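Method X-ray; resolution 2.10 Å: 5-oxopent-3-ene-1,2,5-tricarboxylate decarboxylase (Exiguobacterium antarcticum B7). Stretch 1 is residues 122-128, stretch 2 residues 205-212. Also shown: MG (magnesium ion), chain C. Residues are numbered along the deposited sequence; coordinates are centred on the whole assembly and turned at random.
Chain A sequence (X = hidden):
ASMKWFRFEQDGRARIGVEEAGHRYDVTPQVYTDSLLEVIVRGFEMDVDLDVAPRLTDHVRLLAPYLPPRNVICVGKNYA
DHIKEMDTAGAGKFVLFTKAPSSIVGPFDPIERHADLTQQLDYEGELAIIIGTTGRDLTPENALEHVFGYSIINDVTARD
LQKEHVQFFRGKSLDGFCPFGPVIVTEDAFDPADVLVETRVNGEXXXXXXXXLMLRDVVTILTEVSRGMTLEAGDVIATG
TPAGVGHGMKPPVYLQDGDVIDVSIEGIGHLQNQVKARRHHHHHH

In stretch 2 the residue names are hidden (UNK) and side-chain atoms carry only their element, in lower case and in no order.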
# COMPACT_ATOMS: atom_id res chain seq x y z
N ASP A 122 11.53 5.96 16.40
CA ASP A 122 12.90 5.63 15.93
C ASP A 122 13.05 6.03 14.47
O ASP A 122 11.99 6.17 13.82
CB ASP A 122 13.22 4.15 16.14
CG ASP A 122 14.70 3.81 16.30
OD1 ASP A 122 15.53 4.73 16.20
OD2 ASP A 122 15.01 2.60 16.44
N TYR A 123 14.31 6.19 14.03
CA TYR A 123 14.73 6.53 12.66
C TYR A 123 15.24 5.26 11.94
O TYR A 123 15.67 4.26 12.58
CB TYR A 123 15.82 7.61 12.67
CG TYR A 123 16.99 7.26 13.56
CD1 TYR A 123 18.06 6.53 13.10
CD2 TYR A 123 16.97 7.57 14.91
CE1 TYR A 123 19.11 6.17 13.93
CE2 TYR A 123 18.00 7.21 15.76
CZ TYR A 123 19.07 6.49 15.28
OH TYR A 123 20.06 6.10 16.13
N GLU A 124 15.25 5.31 10.62
CA GLU A 124 15.96 4.32 9.75
C GLU A 124 16.27 5.01 8.42
O GLU A 124 15.33 5.26 7.66
CB GLU A 124 15.12 3.07 9.45
CG GLU A 124 14.87 2.16 10.64
CD GLU A 124 14.27 0.79 10.34
OE1 GLU A 124 14.11 0.01 11.29
OE2 GLU A 124 13.89 0.52 9.17
N GLY A 125 17.54 5.31 8.17
CA GLY A 125 17.97 5.94 6.91
C GLY A 125 18.11 4.90 5.84
O GLY A 125 18.65 3.81 6.15
N GLU A 126 17.60 5.16 4.63
CA GLU A 126 17.48 4.07 3.60
C GLU A 126 17.62 4.59 2.16
O GLU A 126 17.13 5.71 1.84
CB GLU A 126 16.14 3.35 3.77
CG GLU A 126 15.94 2.69 5.13
CD GLU A 126 14.88 1.59 5.24
OE1 GLU A 126 14.40 1.10 4.17
OE2 GLU A 126 14.58 1.15 6.39
N LEU A 127 18.28 3.79 1.32
CA LEU A 127 18.31 4.00 -0.15
C LEU A 127 16.97 3.53 -0.72
O LEU A 127 16.56 2.41 -0.42
CB LEU A 127 19.46 3.18 -0.75
CG LEU A 127 19.52 3.16 -2.27
CD1 LEU A 127 19.74 4.55 -2.82
CD2 LEU A 127 20.62 2.21 -2.73
N ALA A 128 16.32 4.39 -1.49
CA ALA A 128 15.03 4.12 -2.13
C ALA A 128 15.26 3.86 -3.61
O ALA A 128 15.88 4.72 -4.24
CB ALA A 128 14.12 5.30 -1.96
N UNK A 205 26.55 11.43 14.75
CA UNK A 205 26.55 10.28 13.79
C UNK A 205 25.95 9.04 14.46
O UNK A 205 26.47 8.63 15.52
c UNK A 205 29.48 8.73 11.77
c UNK A 205 27.24 9.47 10.95
c UNK A 205 28.04 8.99 12.15
c UNK A 205 27.96 10.01 13.29
N UNK A 206 24.86 8.49 13.90
CA UNK A 206 24.16 7.32 14.49
C UNK A 206 24.30 6.13 13.56
O UNK A 206 24.48 5.05 14.08
c UNK A 206 22.65 7.54 14.72
n UNK A 206 20.60 10.01 19.51
c UNK A 206 22.78 8.18 17.17
c UNK A 206 20.97 9.13 18.59
n UNK A 206 22.24 9.09 18.18
c UNK A 206 22.33 8.59 15.78
n UNK A 206 20.06 8.31 18.10
N UNK A 207 24.13 6.34 12.25
CA UNK A 207 24.18 5.27 11.23
C UNK A 207 25.22 5.68 10.20
O UNK A 207 25.17 6.84 9.78
n UNK A 207 20.29 3.07 10.12
c UNK A 207 20.48 4.34 10.45
c UNK A 207 22.85 5.10 10.46
o UNK A 207 19.77 5.24 10.04
c UNK A 207 21.69 4.64 11.30
N UNK A 208 26.07 4.74 9.77
CA UNK A 208 27.12 4.99 8.77
C UNK A 208 27.57 3.66 8.11
O UNK A 208 28.56 3.06 8.58
c UNK A 208 28.26 5.69 9.43
o UNK A 208 29.14 6.22 8.46
N UNK A 209 26.90 3.23 7.04
CA UNK A 209 27.09 1.91 6.42
C UNK A 209 27.08 2.06 4.93
O UNK A 209 26.28 2.89 4.43
N UNK A 210 28.00 1.39 4.24
CA UNK A 210 28.02 1.32 2.76
C UNK A 210 26.91 0.39 2.28
O UNK A 210 26.63 -0.58 2.95
o UNK A 210 29.20 0.83 0.76
c UNK A 210 29.31 0.85 2.18
N UNK A 211 26.40 0.63 1.08
CA UNK A 211 25.48 -0.30 0.41
C UNK A 211 26.20 -1.61 0.09
O UNK A 211 25.49 -2.58 -0.24
c UNK A 211 23.86 1.40 -0.44
o UNK A 211 25.92 0.87 -1.62
c UNK A 211 24.86 0.34 -0.83
N UNK A 212 27.53 -1.66 0.21
CA UNK A 212 28.29 -2.94 0.06
C UNK A 212 27.93 -3.91 1.20
O UNK A 212 28.10 -5.11 1.00
n UNK A 212 33.61 -2.07 -0.78
c UNK A 212 32.90 -3.00 0.13
c UNK A 212 29.80 -2.70 -0.05
c UNK A 212 30.61 -2.83 1.24
c UNK A 212 32.02 -2.26 1.12
MG MG C . 13.28 -0.00 7.32

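Position 205 carries four side-chain carbons and no heteroatom, forked at the second carbon. It lies out of reach of stretch 1, so the assignment rests on shape alone: Leu 205, with chi1 t and chi2 p.

Position 206 has three carbons, then a nitrogen, then a carbon carrying two more nitrogens. That planar end is a guanidinium, and one of its terminal nitrogens lies near the hydroxyl of Tyr 123. The residue is Arg 206. Its NH1 donates to Tyr 123 OH at 3.0 Å with an N-H...O angle of 157°, and the hydroxyl sits at the edge of the guanidinium, near its plane, where the N-H bonds point.

Position 207 shows three carbons, the third bearing one oxygen and one nitrogen, which is a carboxamide. The chain is one carbon longer than that of asparagine, and the nitrogen rules out glutamate, so the residue is Gln 207. The contact with stretch 1 is consistent with this: Gly 125 N donates to Gln 207 OE1 at 2.9 Å and 162°. The same oxygen lies at the ring edge of Tyr 123, where Gln 207 OE1 lies 3.7 Å from Tyr 123 CD1.

Position 208 has one carbon followed by one oxygen, unbranched, and does not touch stretch 1. It is Ser 208, exposed and against a crystal neighbour.

Position 209 has no side-chain atom at all, so it is Gly 209; even an ideal CB would find nothing of stretch 1 within 5.5 Å.

Position 210 again has one carbon and one oxygen and stays clear of stretch 1. This is Ser 210, whose OG accepts from the backbone N of residue 212 at 3.0 Å and 175°.

Position 211 has a first carbon carrying one oxygen and one carbon, the beta-branched pattern of Thr 211. Its CG2 approaches Leu 127 CD2 at 4.0 Å, a methyl-to-methyl contact.

Position 212 is a row of four carbons ending in nitrogen: Lys 212, exposed and directed to other partners.

Each contact across the gap uses a side chain of stretch 2, and one of the two hydrogen bonds takes its donor from the backbone, at Gly 125 N. The touching segments differ in direction by only 20°, yet their nearest CA atoms, Gly 125 CA and Gln 207 CA, are 7.6 Å apart, and no backbone-to-backbone hydrogen bond joins them. Two hydrogen bonds, from Arg 206 and to Gln 207, and the Leu 127 packing bridge the gap, burying 274 Å² in all. Glu 124 and Glu 126 point their CA-to-CB bonds away from stretch 2; their OE2 atoms each bind MG at 2.0 Å.

Stretch 2 (205-212) LRQSGSTK
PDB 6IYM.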